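Local coordinates for K5 lyase (PDB 2X3H), which probably degrades the K5 capsular polysaccharide, a glycosaminoglycan, by lyase chemistry, within a trimeric phage tail-spike scaffold, at residues G381-F386 against T414-V419; R354-A359 against T377-S382; E324-V329 against T358-Y363; N362-F367 against N385-K390. All coordinates share one frame; numbering follows the deposited sequence.

Interaction 1: G381-F386 against T414-V419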
# COMPACT_ATOMS: atom_id res chain seq x y z
N GLY A 381 -3.31 -8.16 -28.15
CA GLY A 381 -1.84 -8.11 -28.22
C GLY A 381 -1.16 -8.10 -26.85
O GLY A 381 0.06 -8.00 -26.77
N SER A 382 -1.95 -8.20 -25.78
CA SER A 382 -1.40 -8.04 -24.42
C SER A 382 -0.75 -9.33 -23.95
O SER A 382 -1.26 -10.41 -24.24
CB SER A 382 -2.50 -7.57 -23.43
OG SER A 382 -3.49 -8.57 -23.23
N THR A 383 0.36 -9.22 -23.21
CA THR A 383 1.12 -10.40 -22.78
C THR A 383 1.72 -10.24 -21.38
O THR A 383 2.03 -9.13 -20.95
CB THR A 383 2.30 -10.70 -23.75
OG1 THR A 383 3.23 -9.60 -23.75
CG2 THR A 383 1.79 -10.93 -25.17
N ARG A 384 1.90 -11.36 -20.69
CA ARG A 384 2.63 -11.41 -19.41
C ARG A 384 2.05 -10.48 -18.34
O ARG A 384 2.78 -10.01 -17.46
CB ARG A 384 4.14 -11.14 -19.63
CG ARG A 384 4.83 -12.22 -20.46
CD ARG A 384 6.35 -12.05 -20.36
NE ARG A 384 6.78 -12.65 -19.11
CZ ARG A 384 7.95 -12.54 -18.52
NH1 ARG A 384 8.89 -11.73 -19.01
NH2 ARG A 384 8.16 -13.22 -17.39
N ASN A 385 0.75 -10.22 -18.40
CA ASN A 385 0.07 -9.46 -17.33
C ASN A 385 -0.51 -10.40 -16.27
O ASN A 385 -1.17 -11.37 -16.62
CB ASN A 385 -1.03 -8.57 -17.91
CG ASN A 385 -0.52 -7.69 -19.03
OD1 ASN A 385 -0.84 -7.90 -20.22
ND2 ASN A 385 0.29 -6.69 -18.67
N PHE A 386 -0.23 -10.12 -15.00
CA PHE A 386 -0.66 -10.96 -13.89
C PHE A 386 -1.65 -10.19 -13.04
O PHE A 386 -1.34 -9.10 -12.54
CB PHE A 386 0.56 -11.38 -13.05
CG PHE A 386 0.23 -12.14 -11.80
CD1 PHE A 386 -0.77 -13.12 -11.78
CD2 PHE A 386 0.96 -11.91 -10.64
CE1 PHE A 386 -1.04 -13.82 -10.61
CE2 PHE A 386 0.69 -12.62 -9.47
CZ PHE A 386 -0.32 -13.57 -9.47
N THR A 414 1.98 -20.14 -22.25
CA THR A 414 3.30 -19.89 -22.83
C THR A 414 4.04 -18.81 -22.05
O THR A 414 3.50 -18.21 -21.11
CB THR A 414 3.22 -19.41 -24.31
OG1 THR A 414 2.73 -18.07 -24.35
CG2 THR A 414 2.31 -20.31 -25.15
N SER A 415 5.27 -18.49 -22.46
CA SER A 415 6.00 -17.40 -21.81
C SER A 415 5.34 -16.03 -22.05
O SER A 415 5.68 -15.05 -21.38
CB SER A 415 7.46 -17.37 -22.26
OG SER A 415 7.54 -17.21 -23.65
N ASN A 416 4.40 -15.97 -22.99
CA ASN A 416 3.65 -14.73 -23.23
C ASN A 416 2.29 -14.68 -22.51
O ASN A 416 1.56 -13.69 -22.62
CB ASN A 416 3.43 -14.52 -24.74
CG ASN A 416 4.71 -14.22 -25.47
OD1 ASN A 416 4.95 -14.77 -26.55
ND2 ASN A 416 5.55 -13.39 -24.90
N SER A 417 1.97 -15.74 -21.79
CA SER A 417 0.66 -15.87 -21.15
C SER A 417 0.30 -14.71 -20.22
O SER A 417 1.13 -14.23 -19.46
CB SER A 417 0.59 -17.17 -20.36
OG SER A 417 -0.75 -17.48 -20.02
N ASN A 418 -0.97 -14.30 -20.25
CA ASN A 418 -1.54 -13.53 -19.14
C ASN A 418 -1.96 -14.53 -18.07
O ASN A 418 -2.09 -15.72 -18.36
CB ASN A 418 -2.72 -12.66 -19.62
CG ASN A 418 -2.29 -11.54 -20.55
OD1 ASN A 418 -1.27 -10.88 -20.31
ND2 ASN A 418 -3.06 -11.31 -21.62
N VAL A 419 -2.18 -14.07 -16.84
CA VAL A 419 -2.48 -14.98 -15.72
C VAL A 419 -3.47 -14.29 -14.79
O VAL A 419 -3.36 -13.09 -14.53
CB VAL A 419 -1.20 -15.32 -14.93
CG1 VAL A 419 -1.54 -16.12 -13.65
CG2 VAL A 419 -0.19 -16.07 -15.82
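A corner of the parallel beta-helix is closed here by the asparagine ladder, in which Asn-418 reaches back to the chain of the preceding coil around Ser-382 and Asn-385. Its OD1 accepts a hydrogen bond from Asn-385 N at 2.9 Å, the donor lying in the carbonyl plane. The amide nitrogen turns the other way: Asn-418 ND2 donates to Ser-382 OG at 3.2 Å, the hydroxyl oxygen lying 21° out of the amide plane, and adds a weak bond to Ser-382 O. ND2 is held further by Thr-410 OG1, and Ser-382 OG by the carbonyl of Glu-379, so one buried amide ties several loop segments together. Asn-418 CG stands anti to its own carbonyl carbon (chi1 -68°), which lets the amide lie alongside that of Asn-385. Asparagines lined up side by side at the same corner of successive coils form the ladder known from parallel beta-helices. Just before Asn-385, Arg-384 adopts a left-handed helical backbone that bends the corner, and Arg-384 N bonds to Asn-416 O at 3.0 Å from well above the carbonyl plane. The methylene stem of the arginine packs on the next carbonyl back, Arg-384 CG lying 3.1 Å from Ser-415 O, while its side chain also touches Gly-393 of the second subunit. Thr-383 and Asn-416 lie side by side, Thr-383 CG2 being 4.0 Å from Asn-416 CB. Past the corner, Val-419 N bonds to Asn-385 O at 2.9 Å, and parallel strand pairing starts where Phe-386 CD1 rests 3.6 Å from Val-419 CG1.

Interaction 2: R354-A359 against T377-S382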
# COMPACT_ATOMS: atom_id res chain seq x y z
N ARG A 354 -8.03 -3.04 -17.34
CA ARG A 354 -8.05 -3.20 -18.79
C ARG A 354 -6.64 -3.07 -19.34
O ARG A 354 -5.98 -2.06 -19.10
CB ARG A 354 -8.96 -2.15 -19.44
CG ARG A 354 -9.00 -2.21 -20.95
CD ARG A 354 -10.04 -1.23 -21.52
NE ARG A 354 -10.11 -1.28 -22.98
CZ ARG A 354 -11.03 -0.65 -23.70
NH1 ARG A 354 -11.97 0.08 -23.10
NH2 ARG A 354 -11.00 -0.74 -25.02
N PHE A 355 -6.17 -4.11 -20.03
CA PHE A 355 -4.82 -4.15 -20.57
C PHE A 355 -4.92 -3.90 -22.05
O PHE A 355 -5.33 -4.77 -22.83
CB PHE A 355 -4.16 -5.49 -20.21
CG PHE A 355 -4.06 -5.70 -18.71
CD1 PHE A 355 -5.11 -6.28 -18.02
CD2 PHE A 355 -2.95 -5.29 -18.00
CE1 PHE A 355 -5.04 -6.44 -16.62
CE2 PHE A 355 -2.87 -5.45 -16.62
CZ PHE A 355 -3.91 -6.03 -15.94
N ILE A 356 -4.56 -2.67 -22.42
CA ILE A 356 -4.83 -2.14 -23.75
C ILE A 356 -3.73 -2.47 -24.73
O ILE A 356 -2.55 -2.33 -24.43
CB ILE A 356 -4.94 -0.61 -23.70
CG1 ILE A 356 -6.08 -0.17 -22.79
CG2 ILE A 356 -5.06 -0.02 -25.11
CD1 ILE A 356 -6.12 1.34 -22.54
N GLY A 357 -4.12 -2.90 -25.93
CA GLY A 357 -3.15 -3.06 -27.01
C GLY A 357 -2.05 -4.05 -26.68
O GLY A 357 -2.33 -5.21 -26.41
N THR A 358 -0.81 -3.57 -26.71
CA THR A 358 0.34 -4.44 -26.45
C THR A 358 0.80 -4.41 -24.98
O THR A 358 1.91 -4.86 -24.66
CB THR A 358 1.55 -4.10 -27.34
OG1 THR A 358 1.91 -2.73 -27.15
CG2 THR A 358 1.21 -4.33 -28.80
N ALA A 359 -0.05 -3.88 -24.11
CA ALA A 359 0.28 -3.82 -22.68
C ALA A 359 0.90 -5.14 -22.24
O ALA A 359 0.34 -6.21 -22.51
CB ALA A 359 -0.97 -3.56 -21.88
N THR A 377 -10.15 -7.24 -18.69
CA THR A 377 -10.05 -7.27 -20.16
C THR A 377 -8.58 -7.32 -20.58
O THR A 377 -7.82 -6.40 -20.25
CB THR A 377 -10.72 -6.04 -20.82
OG1 THR A 377 -12.13 -6.06 -20.57
CG2 THR A 377 -10.46 -6.05 -22.32
N PHE A 378 -8.21 -8.40 -21.27
CA PHE A 378 -6.89 -8.54 -21.87
C PHE A 378 -7.10 -8.35 -23.36
O PHE A 378 -7.74 -9.20 -24.00
CB PHE A 378 -6.32 -9.95 -21.66
CG PHE A 378 -6.00 -10.30 -20.23
CD1 PHE A 378 -5.09 -9.54 -19.49
CD2 PHE A 378 -6.56 -11.41 -19.64
CE1 PHE A 378 -4.76 -9.87 -18.19
CE2 PHE A 378 -6.23 -11.77 -18.33
CZ PHE A 378 -5.34 -10.99 -17.61
N GLU A 379 -6.59 -7.27 -23.94
CA GLU A 379 -6.76 -7.07 -25.37
C GLU A 379 -5.82 -7.98 -26.16
O GLU A 379 -4.88 -8.54 -25.60
CB GLU A 379 -6.63 -5.58 -25.76
CG GLU A 379 -7.67 -4.73 -25.04
CD GLU A 379 -7.86 -3.32 -25.59
OE1 GLU A 379 -7.07 -2.87 -26.45
OE2 GLU A 379 -8.81 -2.67 -25.11
N SER A 380 -6.08 -8.15 -27.45
CA SER A 380 -5.49 -9.28 -28.15
C SER A 380 -3.95 -9.31 -28.22
O SER A 380 -3.37 -10.40 -28.31
CB SER A 380 -6.13 -9.47 -29.53
OG SER A 380 -5.58 -8.56 -30.44
N GLY A 381 -3.31 -8.16 -28.15
CA GLY A 381 -1.84 -8.11 -28.22
C GLY A 381 -1.16 -8.10 -26.85
O GLY A 381 0.06 -8.00 -26.77
N SER A 382 -1.95 -8.20 -25.78
CA SER A 382 -1.40 -8.04 -24.42
C SER A 382 -0.75 -9.33 -23.95
O SER A 382 -1.26 -10.41 -24.24
CB SER A 382 -2.50 -7.57 -23.43
OG SER A 382 -3.49 -8.57 -23.23
O HOH W 1 2.46 -7.54 -25.39
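Strand ends 354-355 and 377-378 run parallel and in register, joined where Phe-355 N bonds to Thr-377 O at 2.8 Å and Glu-379 N bonds to Phe-355 O at 3.0 Å, before each chain folds into a beta turn. Arg-354 is stretched out straight from CG to NE and forms a side-on salt bridge with Glu-379, NE and NH2 both bonding to the single oxygen OE2, with Arg-354 NE 2.9 Å from Glu-379 OE2. That oxygen sits in the guanidinium plane, but the carboxylate is turned 53° against it. Arg-354 NH1 has a second partner in His-319. The other carboxylate oxygen, Glu-379 OE1, receives Gly-357 N at 3.0 Å from above the carboxylate plane, so the glutamate clamps both the strand end and the turn that follows it. On the opposite face of the strands Phe-355 and Phe-378 point the same way. Their rings are inclined by 30° and slid apart until they barely overlap, with Phe-355 CD1 3.6 Å from Phe-378 CD1. Farther round the turns, a water donates to both Thr-358 O and Gly-381 O, and Ser-382 CB packs 3.3 Å from Ala-359 O. Like side chains lined up at equivalent positions of successive coils, as Phe-355 and Phe-378 are, are characteristic of the parallel beta-helix.

Interaction 3: E324-V329 against T358-Y363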
# COMPACT_ATOMS: atom_id res chain seq x y z
N GLU A 324 -1.66 0.76 -20.88
CA GLU A 324 -1.24 0.43 -22.24
C GLU A 324 0.24 0.04 -22.33
O GLU A 324 0.68 -0.60 -23.31
CB GLU A 324 -1.51 1.62 -23.16
CG GLU A 324 -1.41 1.28 -24.64
CD GLU A 324 -2.09 2.32 -25.51
OE1 GLU A 324 -2.55 3.35 -24.96
OE2 GLU A 324 -2.16 2.09 -26.75
N GLY A 325 1.01 0.44 -21.32
CA GLY A 325 2.47 0.28 -21.34
C GLY A 325 2.96 -1.01 -20.72
O GLY A 325 2.28 -2.05 -20.77
N SER A 326 4.14 -0.94 -20.10
CA SER A 326 4.82 -2.16 -19.63
C SER A 326 5.44 -2.02 -18.25
O SER A 326 5.88 -0.94 -17.85
CB SER A 326 5.91 -2.55 -20.61
OG SER A 326 6.90 -1.55 -20.63
N ASP A 327 5.49 -3.15 -17.53
CA ASP A 327 6.18 -3.24 -16.25
C ASP A 327 5.63 -2.26 -15.23
O ASP A 327 6.37 -1.78 -14.37
CB ASP A 327 7.68 -3.02 -16.44
CG ASP A 327 8.30 -4.06 -17.34
OD1 ASP A 327 8.22 -5.26 -16.98
OD2 ASP A 327 8.89 -3.68 -18.37
N ASN A 328 4.34 -1.95 -15.33
CA ASN A 328 3.68 -1.15 -14.29
C ASN A 328 3.08 -2.01 -13.20
O ASN A 328 2.76 -3.17 -13.44
CB ASN A 328 2.58 -0.30 -14.92
CG ASN A 328 3.13 0.65 -15.95
OD1 ASN A 328 3.76 1.66 -15.60
ND2 ASN A 328 2.91 0.33 -17.22
N VAL A 329 2.91 -1.41 -12.02
CA VAL A 329 2.33 -2.11 -10.88
C VAL A 329 1.11 -1.33 -10.46
O VAL A 329 1.19 -0.13 -10.25
CB VAL A 329 3.32 -2.15 -9.69
CG1 VAL A 329 2.63 -2.65 -8.40
CG2 VAL A 329 4.55 -2.98 -10.05
N THR A 358 -0.81 -3.57 -26.71
CA THR A 358 0.34 -4.44 -26.45
C THR A 358 0.80 -4.41 -24.98
O THR A 358 1.91 -4.86 -24.66
CB THR A 358 1.55 -4.10 -27.34
OG1 THR A 358 1.91 -2.73 -27.15
CG2 THR A 358 1.21 -4.33 -28.80
N ALA A 359 -0.05 -3.88 -24.11
CA ALA A 359 0.28 -3.82 -22.68
C ALA A 359 0.90 -5.14 -22.24
O ALA A 359 0.34 -6.21 -22.51
CB ALA A 359 -0.97 -3.56 -21.88
N ASN A 360 2.02 -5.06 -21.53
CA ASN A 360 2.76 -6.26 -21.18
C ASN A 360 3.51 -6.16 -19.86
O ASN A 360 3.96 -5.08 -19.45
CB ASN A 360 3.75 -6.61 -22.29
CG ASN A 360 4.78 -5.51 -22.54
OD1 ASN A 360 4.50 -4.53 -23.26
ND2 ASN A 360 5.97 -5.68 -21.97
N ASN A 361 3.65 -7.30 -19.20
CA ASN A 361 4.45 -7.42 -18.00
C ASN A 361 3.98 -6.54 -16.85
O ASN A 361 4.77 -6.13 -16.00
CB ASN A 361 5.94 -7.18 -18.32
CG ASN A 361 6.55 -8.32 -19.15
OD1 ASN A 361 6.85 -9.40 -18.61
ND2 ASN A 361 6.72 -8.08 -20.46
N ASN A 362 2.67 -6.25 -16.84
CA ASN A 362 2.07 -5.47 -15.75
C ASN A 362 1.51 -6.36 -14.66
O ASN A 362 1.28 -7.55 -14.87
CB ASN A 362 0.95 -4.58 -16.29
CG ASN A 362 1.45 -3.61 -17.35
OD1 ASN A 362 2.14 -2.63 -17.03
ND2 ASN A 362 1.08 -3.86 -18.61
N TYR A 363 1.30 -5.77 -13.48
CA TYR A 363 0.69 -6.48 -12.35
C TYR A 363 -0.51 -5.66 -11.88
O TYR A 363 -0.40 -4.43 -11.80
CB TYR A 363 1.69 -6.59 -11.18
CG TYR A 363 1.07 -7.10 -9.89
CD1 TYR A 363 0.99 -8.46 -9.64
CD2 TYR A 363 0.58 -6.22 -8.94
CE1 TYR A 363 0.41 -8.95 -8.47
CE2 TYR A 363 0.02 -6.70 -7.74
CZ TYR A 363 -0.07 -8.06 -7.52
OH TYR A 363 -0.65 -8.51 -6.35
O HOH W 2 2.91 -1.72 -24.49
O HOH W 3 4.79 -5.46 -13.19
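Side-chain hydrogen bonds centre on Asn-362, whose amide spans the bend 325-328 of the preceding coil. Asn-362 OD1 accepts twice from one residue, from Asn-328 N at 2.9 Å and from Asn-328 ND2 at 3.1 Å. Its nitrogen donates almost straight (170°) from Asn-362 ND2 to Gly-325 O, 3.1 Å away. Asn-360 N reaches the same carbonyl from the opposite face of its plane. The two amides of Asn-328 and Asn-362 lie side by side with planes only 6° apart, a rung of the asparagine ladder of this beta-helix, which Asn-328 carries on to Asn-301 and Gly-298. Backbone bonds follow the corner: Asp-327 N to Asn-360 O, then Tyr-363 N to Asn-328 O at 3.0 Å. Asp-327 and Asn-361 both take left-handed backbone angles, so the two chains bend at matching places. Two waters bridge the segments, one donating to Asn-328 O and Asn-361 O, the other linking Glu-324 O to Thr-358 OG1. In packing contacts, Asp-327 OD1 lies 3.3 Å from Asn-361 CB, and the same oxygen forms a salt bridge with Arg-394 of the second subunit. Val-329 CG1 approaches the Tyr-363 ring at CD2, 4.2 Å away.

Interaction 4: N362-F367 against N385-K390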
# COMPACT_ATOMS: atom_id res chain seq x y z
N ASN A 362 2.67 -6.25 -16.84
CA ASN A 362 2.07 -5.47 -15.75
C ASN A 362 1.51 -6.36 -14.66
O ASN A 362 1.28 -7.55 -14.87
CB ASN A 362 0.95 -4.58 -16.29
CG ASN A 362 1.45 -3.61 -17.35
OD1 ASN A 362 2.14 -2.63 -17.03
ND2 ASN A 362 1.08 -3.86 -18.61
N TYR A 363 1.30 -5.77 -13.48
CA TYR A 363 0.69 -6.48 -12.35
C TYR A 363 -0.51 -5.66 -11.88
O TYR A 363 -0.40 -4.43 -11.80
CB TYR A 363 1.69 -6.59 -11.18
CG TYR A 363 1.07 -7.10 -9.89
CD1 TYR A 363 0.99 -8.46 -9.64
CD2 TYR A 363 0.58 -6.22 -8.94
CE1 TYR A 363 0.41 -8.95 -8.47
CE2 TYR A 363 0.02 -6.70 -7.74
CZ TYR A 363 -0.07 -8.06 -7.52
OH TYR A 363 -0.65 -8.51 -6.35
N ALA A 364 -1.62 -6.31 -11.52
CA ALA A 364 -2.73 -5.58 -10.87
C ALA A 364 -3.31 -6.43 -9.76
O ALA A 364 -3.55 -7.62 -9.96
CB ALA A 364 -3.82 -5.25 -11.90
N SER A 365 -3.56 -5.82 -8.61
CA SER A 365 -4.32 -6.51 -7.55
C SER A 365 -5.64 -5.78 -7.36
O SER A 365 -5.65 -4.56 -7.15
CB SER A 365 -3.52 -6.61 -6.25
OG SER A 365 -3.12 -5.34 -5.77
N VAL A 366 -6.74 -6.52 -7.44
CA VAL A 366 -8.05 -5.91 -7.61
C VAL A 366 -9.15 -6.53 -6.76
O VAL A 366 -9.08 -7.72 -6.42
CB VAL A 366 -8.47 -5.95 -9.09
CG1 VAL A 366 -7.42 -5.22 -9.96
CG2 VAL A 366 -8.67 -7.38 -9.56
N PHE A 367 -10.16 -5.71 -6.47
CA PHE A 367 -11.30 -6.08 -5.65
C PHE A 367 -12.57 -5.63 -6.40
O PHE A 367 -13.04 -4.50 -6.19
CB PHE A 367 -11.23 -5.32 -4.30
CG PHE A 367 -10.01 -5.65 -3.49
CD1 PHE A 367 -8.83 -4.94 -3.67
CD2 PHE A 367 -10.04 -6.67 -2.55
CE1 PHE A 367 -7.69 -5.25 -2.91
CE2 PHE A 367 -8.93 -6.99 -1.80
CZ PHE A 367 -7.75 -6.28 -1.97
N ASN A 385 0.75 -10.22 -18.40
CA ASN A 385 0.07 -9.46 -17.33
C ASN A 385 -0.51 -10.40 -16.27
O ASN A 385 -1.17 -11.37 -16.62
CB ASN A 385 -1.03 -8.57 -17.91
CG ASN A 385 -0.52 -7.69 -19.03
OD1 ASN A 385 -0.84 -7.90 -20.22
ND2 ASN A 385 0.29 -6.69 -18.67
N PHE A 386 -0.23 -10.12 -15.00
CA PHE A 386 -0.66 -10.96 -13.89
C PHE A 386 -1.65 -10.19 -13.04
O PHE A 386 -1.34 -9.10 -12.54
CB PHE A 386 0.56 -11.38 -13.05
CG PHE A 386 0.23 -12.14 -11.80
CD1 PHE A 386 -0.77 -13.12 -11.78
CD2 PHE A 386 0.96 -11.91 -10.64
CE1 PHE A 386 -1.04 -13.82 -10.61
CE2 PHE A 386 0.69 -12.62 -9.47
CZ PHE A 386 -0.32 -13.57 -9.47
N VAL A 387 -2.87 -10.74 -12.91
CA VAL A 387 -3.92 -10.10 -12.13
C VAL A 387 -4.23 -10.98 -10.92
O VAL A 387 -4.54 -12.17 -11.09
CB VAL A 387 -5.22 -9.86 -12.94
CG1 VAL A 387 -6.35 -9.39 -12.03
CG2 VAL A 387 -4.98 -8.84 -14.05
N GLU A 388 -4.14 -10.41 -9.73
CA GLU A 388 -4.62 -11.08 -8.52
C GLU A 388 -5.94 -10.47 -8.10
O GLU A 388 -5.99 -9.31 -7.69
CB GLU A 388 -3.61 -10.95 -7.38
CG GLU A 388 -2.35 -11.72 -7.62
CD GLU A 388 -1.62 -11.98 -6.33
OE1 GLU A 388 -0.95 -11.05 -5.82
OE2 GLU A 388 -1.75 -13.11 -5.80
N VAL A 389 -7.01 -11.26 -8.23
CA VAL A 389 -8.33 -10.89 -7.75
C VAL A 389 -8.34 -11.23 -6.27
O VAL A 389 -8.56 -12.38 -5.89
CB VAL A 389 -9.42 -11.64 -8.54
CG1 VAL A 389 -10.82 -11.30 -8.01
CG2 VAL A 389 -9.32 -11.32 -10.03
N LYS A 390 -8.06 -10.23 -5.43
CA LYS A 390 -7.82 -10.47 -4.00
C LYS A 390 -9.09 -10.78 -3.22
O LYS A 390 -9.05 -11.50 -2.22
CB LYS A 390 -7.07 -9.30 -3.36
CG LYS A 390 -5.68 -9.04 -3.94
CD LYS A 390 -4.58 -9.76 -3.18
CE LYS A 390 -4.56 -11.24 -3.51
NZ LYS A 390 -5.34 -12.03 -2.50
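Tyr-363 and Phe-386 project side by side from neighbouring parallel strands, their ring planes 62° apart. The tyrosine presents its edge, where Tyr-363 CD1 meets Phe-386 CD2 at 3.6 Å. A chi1 of 171°, which sets CG trans to N, sends the tyrosine ring slanting forward and across to the neighbouring strand, where Tyr-363 OH donates to Glu-388 OE1 at 2.6 Å on the anti lone pair of that oxygen. The carboxylate is turned 61° from the ring. The strands 363-367 and 386-389 that carry them pair as consecutive coils of a parallel beta-helix, their axes 4.7 Å apart, with Ala-364 N bonded to Phe-386 O and Glu-388 N to Ala-364 O. The other face of the pair is aliphatic and buried: Val-366 CG2 lies 3.9 Å from Val-387 CG1, the two side chains crossing at about a right angle, and 4.0 Å from Val-389 CG2. At the start of the strands the amide groups of Asn-362 and Asn-385 are nearly coplanar. At the far end the Phe-367 ring leans on the lysine stem, Phe-367 CE2 being 3.4 Å from Lys-390 CB. Phe-367 also meets Tyr-363 of the third subunit edge-to-face, just as Tyr-363 meets Phe-367 of the second subunit.

Overall arrangement
Along the chain, interaction 3 opens first and closes one coil of the beta-helix when 358-363 comes round to 324-329. Interaction 2 opens at 354-359, overlapping that closing segment, and is completed at 377-382. Interaction 4 runs from 362-367 to 385-390, so its loop crosses that of interaction 2. Interaction 1 then opens at 381-386, sharing residues with both, and ends at 414-419, in series after interaction 3. Interactions 1 and 3 each join the corners of two consecutive coils; interaction 4 makes the step between these pairs and pairs the strands that follow, and interaction 2 joins the strand ends and turns leading in. Interactions 1 and 3 touch the second subunit, interaction 4 the second and the third.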